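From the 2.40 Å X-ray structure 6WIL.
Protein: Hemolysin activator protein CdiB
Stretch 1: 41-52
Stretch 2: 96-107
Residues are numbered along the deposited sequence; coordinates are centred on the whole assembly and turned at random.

Stretch 1 41-52: LQDFKHLVVEES
Stretch 2 (96-107) GTQSLHNIVNYA

How do the two backbones lie against each other? Residues 97-107 form a helix that continues later in the chain, with Gly96 at its N-cap, while residues 41-52 run past it without regular helix or strand. The directions are opposed: CA atoms pair Phe44 with Tyr106 at 6.7 Å, Leu47 with Asn102 at 5.3 Å, Val48 with Ser99 at 4.7 Å and Glu51 with Gly96 at 5.5 Å. Phi/psi values are mostly extended from Val48 (-94/130) to Glu51 (-133/161), but Phe44 (-102/36) and Leu47 (-96/-34) bend the path. The contact buries 657 Å² in all.

What does Glu51 do at the start of the helix? The first turn leaves backbone N-H groups without partners inside the helix, and the Glu51 carboxylate receives those of Gln98 and Ser99, and weakly that of Gly96, the N-cap residue. The CA-to-CB bond of Glu51 points toward the helix, and with chi1 -33°, chi2 -155° and chi3 -126°, Glu51 OE1 accepts hydrogen bonds from Ser99 N at 2.8 Å and, weakly, from Gly96 N at 2.8 Å. Glu51 OE2 accepts a hydrogen bond from Gln98 N at 2.8 Å, and a weak bond from Ser99 N reaches the same Glu51 OE2 at 3.4 Å. Gly96 matters sterically too: an ideal CB there would clash with Glu51 CB, 2.6 Å away.

How does Ser99 join the two sides of this polar network? In its m rotamer, the hydroxyl acts in both roles. Ser99 OG donates to Glu51 OE1 at 2.6 Å and accepts from Val49 N at 2.7 Å, the latter nearly linear at 170°. A backbone amide of the extended chain is thus linked through one hydroxyl to the carboxylate that holds the helix start. Two residues before Val49, Leu47 O lies 3.3 Å from Ser99 CA in a CA-H...O contact, where the backbones run close, Val48 CA being 4.7 Å from Ser99 CA.

Which apolar groups close the other end? Leu47 (m, t) is buried, with its CB 4.1 Å from Ile103 CG1 and its CD1 3.7 Å from Tyr106 CD2. The CA-to-CB bond of Phe44 points toward the helix, and its ring (chi1 -52°, chi2 -76°) meets Tyr106, whose chi1 is t and chi2 63°. Phe44 CG approaches Tyr106 CD1 to 3.3 Å; that tyrosine atom lies over one face of the phenylalanine ring. The ring centroids of Phe44 and Tyr106 are 5.0 Å apart and the planes inclined obliquely at 58°, and Tyr106 CA sits 4.1 Å from the Phe44 ring centroid, a CH-pi contact over the face.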

# COMPACT_ATOMS: atom_id res chain seq x y z
N LEU A 41 22.37 20.67 -7.67
CA LEU A 41 22.54 22.12 -7.74
C LEU A 41 22.88 22.55 -9.16
O LEU A 41 22.19 23.37 -9.77
CB LEU A 41 23.62 22.57 -6.76
CG LEU A 41 24.03 24.05 -6.90
CD1 LEU A 41 23.21 24.92 -5.95
CD2 LEU A 41 25.52 24.24 -6.67
N GLN A 42 23.97 21.99 -9.69
CA GLN A 42 24.40 22.19 -11.06
C GLN A 42 24.20 20.88 -11.81
O GLN A 42 24.62 19.82 -11.33
CB GLN A 42 25.87 22.60 -11.10
CG GLN A 42 26.68 21.93 -9.99
CD GLN A 42 28.14 21.72 -10.35
OE1 GLN A 42 28.48 21.36 -11.48
NE2 GLN A 42 29.02 21.93 -9.37
N ASP A 43 23.55 20.94 -12.97
CA ASP A 43 23.52 19.74 -13.79
C ASP A 43 24.93 19.43 -14.28
O ASP A 43 25.75 20.34 -14.49
CB ASP A 43 22.56 19.87 -14.97
CG ASP A 43 22.13 18.52 -15.52
OD1 ASP A 43 22.84 17.51 -15.27
OD2 ASP A 43 21.08 18.45 -16.20
N PHE A 44 25.22 18.15 -14.44
CA PHE A 44 26.57 17.68 -14.69
C PHE A 44 26.81 17.34 -16.15
O PHE A 44 27.55 16.40 -16.46
CB PHE A 44 26.88 16.50 -13.78
CG PHE A 44 26.59 16.79 -12.32
CD1 PHE A 44 27.46 17.56 -11.58
CD2 PHE A 44 25.45 16.29 -11.71
CE1 PHE A 44 27.20 17.83 -10.24
CE2 PHE A 44 25.19 16.56 -10.38
CZ PHE A 44 26.07 17.33 -9.65
N LYS A 45 26.20 18.10 -17.07
CA LYS A 45 26.40 17.89 -18.50
C LYS A 45 27.88 17.94 -18.85
O LYS A 45 28.40 17.05 -19.53
CB LYS A 45 25.62 18.94 -19.30
CG LYS A 45 24.38 18.40 -20.00
CD LYS A 45 23.67 19.49 -20.79
CE LYS A 45 24.49 19.96 -21.99
NZ LYS A 45 24.64 18.90 -23.03
N HIS A 46 28.57 18.97 -18.39
CA HIS A 46 30.00 19.12 -18.61
C HIS A 46 30.69 19.32 -17.27
O HIS A 46 30.41 20.30 -16.56
CB HIS A 46 30.31 20.29 -19.55
CG HIS A 46 29.25 20.53 -20.58
ND1 HIS A 46 28.31 21.53 -20.45
CD2 HIS A 46 28.97 19.90 -21.74
CE1 HIS A 46 27.50 21.51 -21.50
NE2 HIS A 46 27.88 20.53 -22.30
N LEU A 47 31.58 18.40 -16.91
CA LEU A 47 32.41 18.53 -15.73
C LEU A 47 33.78 19.11 -16.03
O LEU A 47 34.33 19.85 -15.20
CB LEU A 47 32.59 17.17 -15.05
CG LEU A 47 31.30 16.37 -14.82
CD1 LEU A 47 31.61 14.94 -14.39
CD2 LEU A 47 30.42 17.06 -13.78
N VAL A 48 34.34 18.81 -17.20
CA VAL A 48 35.67 19.28 -17.59
C VAL A 48 35.53 20.57 -18.38
O VAL A 48 34.74 20.65 -19.33
CB VAL A 48 36.40 18.21 -18.41
CG1 VAL A 48 37.79 18.70 -18.81
CG2 VAL A 48 36.50 16.92 -17.62
N VAL A 49 36.28 21.59 -17.98
CA VAL A 49 36.34 22.87 -18.68
C VAL A 49 37.79 23.18 -19.02
O VAL A 49 38.71 22.51 -18.54
CB VAL A 49 35.70 24.01 -17.86
CG1 VAL A 49 34.22 23.77 -17.66
CG2 VAL A 49 36.41 24.16 -16.52
N GLU A 50 37.99 24.19 -19.86
CA GLU A 50 39.33 24.62 -20.26
C GLU A 50 39.90 25.57 -19.20
O GLU A 50 39.27 26.59 -18.88
CB GLU A 50 39.29 25.28 -21.63
N GLU A 51 41.07 25.24 -18.66
CA GLU A 51 41.59 25.89 -17.46
C GLU A 51 43.04 26.29 -17.63
O GLU A 51 43.77 25.77 -18.48
CB GLU A 51 41.45 24.97 -16.25
CG GLU A 51 40.23 24.10 -16.33
CD GLU A 51 39.76 23.65 -14.98
OE1 GLU A 51 39.61 22.43 -14.79
OE2 GLU A 51 39.54 24.53 -14.12
N SER A 52 43.48 27.22 -16.77
CA SER A 52 44.77 27.86 -16.94
C SER A 52 45.89 26.86 -16.65
O SER A 52 46.60 26.48 -17.60
CB SER A 52 44.86 29.13 -16.08
OG SER A 52 43.61 29.80 -16.04
N GLY A 96 41.97 21.01 -14.50
CA GLY A 96 42.35 22.07 -13.60
C GLY A 96 41.42 22.13 -12.40
O GLY A 96 40.51 21.31 -12.24
N THR A 97 41.65 23.15 -11.57
CA THR A 97 40.97 23.22 -10.27
C THR A 97 39.46 23.25 -10.42
O THR A 97 38.74 22.64 -9.62
CB THR A 97 41.46 24.44 -9.48
OG1 THR A 97 41.02 25.65 -10.12
CG2 THR A 97 42.97 24.45 -9.38
N GLN A 98 38.94 23.95 -11.43
CA GLN A 98 37.49 24.06 -11.55
C GLN A 98 36.86 22.75 -12.00
O GLN A 98 35.80 22.37 -11.50
CB GLN A 98 37.12 25.21 -12.49
CG GLN A 98 35.62 25.36 -12.69
CD GLN A 98 34.87 25.52 -11.37
OE1 GLN A 98 35.31 26.25 -10.48
NE2 GLN A 98 33.76 24.81 -11.23
N SER A 99 37.49 22.04 -12.95
CA SER A 99 36.95 20.74 -13.36
C SER A 99 37.06 19.72 -12.24
O SER A 99 36.17 18.88 -12.06
CB SER A 99 37.66 20.21 -14.60
OG SER A 99 37.57 21.12 -15.68
N LEU A 100 38.16 19.76 -11.49
CA LEU A 100 38.32 18.85 -10.36
C LEU A 100 37.22 19.07 -9.33
O LEU A 100 36.68 18.11 -8.77
CB LEU A 100 39.70 19.02 -9.73
CG LEU A 100 40.03 18.14 -8.53
CD1 LEU A 100 39.87 16.67 -8.87
CD2 LEU A 100 41.44 18.42 -8.03
N HIS A 101 36.86 20.33 -9.09
CA HIS A 101 35.76 20.63 -8.17
C HIS A 101 34.44 20.06 -8.70
O HIS A 101 33.62 19.57 -7.92
CB HIS A 101 35.65 22.14 -7.97
CG HIS A 101 34.61 22.54 -6.97
ND1 HIS A 101 34.39 21.85 -5.80
CD2 HIS A 101 33.72 23.57 -6.97
CE1 HIS A 101 33.42 22.43 -5.12
NE2 HIS A 101 33.00 23.48 -5.80
N ASN A 102 34.23 20.12 -10.01
CA ASN A 102 33.00 19.60 -10.59
C ASN A 102 32.96 18.08 -10.57
O ASN A 102 31.91 17.48 -10.32
CB ASN A 102 32.83 20.13 -12.02
CG ASN A 102 32.61 21.63 -12.06
OD1 ASN A 102 32.19 22.24 -11.08
ND2 ASN A 102 32.89 22.23 -13.21
N ILE A 103 34.10 17.43 -10.85
CA ILE A 103 34.16 15.98 -10.77
C ILE A 103 33.87 15.51 -9.35
O ILE A 103 33.15 14.53 -9.14
CB ILE A 103 35.54 15.48 -11.27
CG1 ILE A 103 35.65 15.67 -12.78
CG2 ILE A 103 35.76 14.02 -10.88
CD1 ILE A 103 37.08 15.73 -13.28
N VAL A 104 34.41 16.22 -8.36
CA VAL A 104 34.16 15.88 -6.97
C VAL A 104 32.68 16.08 -6.62
O VAL A 104 32.05 15.22 -6.00
CB VAL A 104 35.08 16.68 -6.04
CG1 VAL A 104 34.49 16.79 -4.64
CG2 VAL A 104 36.46 16.03 -5.98
N ASN A 105 32.11 17.22 -7.03
CA ASN A 105 30.70 17.47 -6.76
C ASN A 105 29.81 16.43 -7.43
O ASN A 105 28.75 16.09 -6.90
CB ASN A 105 30.30 18.87 -7.23
CG ASN A 105 30.72 19.95 -6.26
OD1 ASN A 105 30.75 19.73 -5.05
ND2 ASN A 105 31.06 21.12 -6.79
N TYR A 106 30.21 15.94 -8.61
CA TYR A 106 29.44 14.92 -9.29
C TYR A 106 29.49 13.59 -8.55
O TYR A 106 28.47 12.92 -8.39
CB TYR A 106 29.95 14.76 -10.73
CG TYR A 106 29.23 13.72 -11.55
CD1 TYR A 106 27.88 13.84 -11.85
CD2 TYR A 106 29.91 12.62 -12.06
CE1 TYR A 106 27.22 12.89 -12.61
CE2 TYR A 106 29.27 11.67 -12.83
CZ TYR A 106 27.92 11.81 -13.10
OH TYR A 106 27.27 10.86 -13.86
N ALA A 107 30.68 13.21 -8.08
CA ALA A 107 30.81 11.97 -7.32
C ALA A 107 30.13 12.05 -5.96
O ALA A 107 29.78 11.02 -5.39
CB ALA A 107 32.29 11.61 -7.15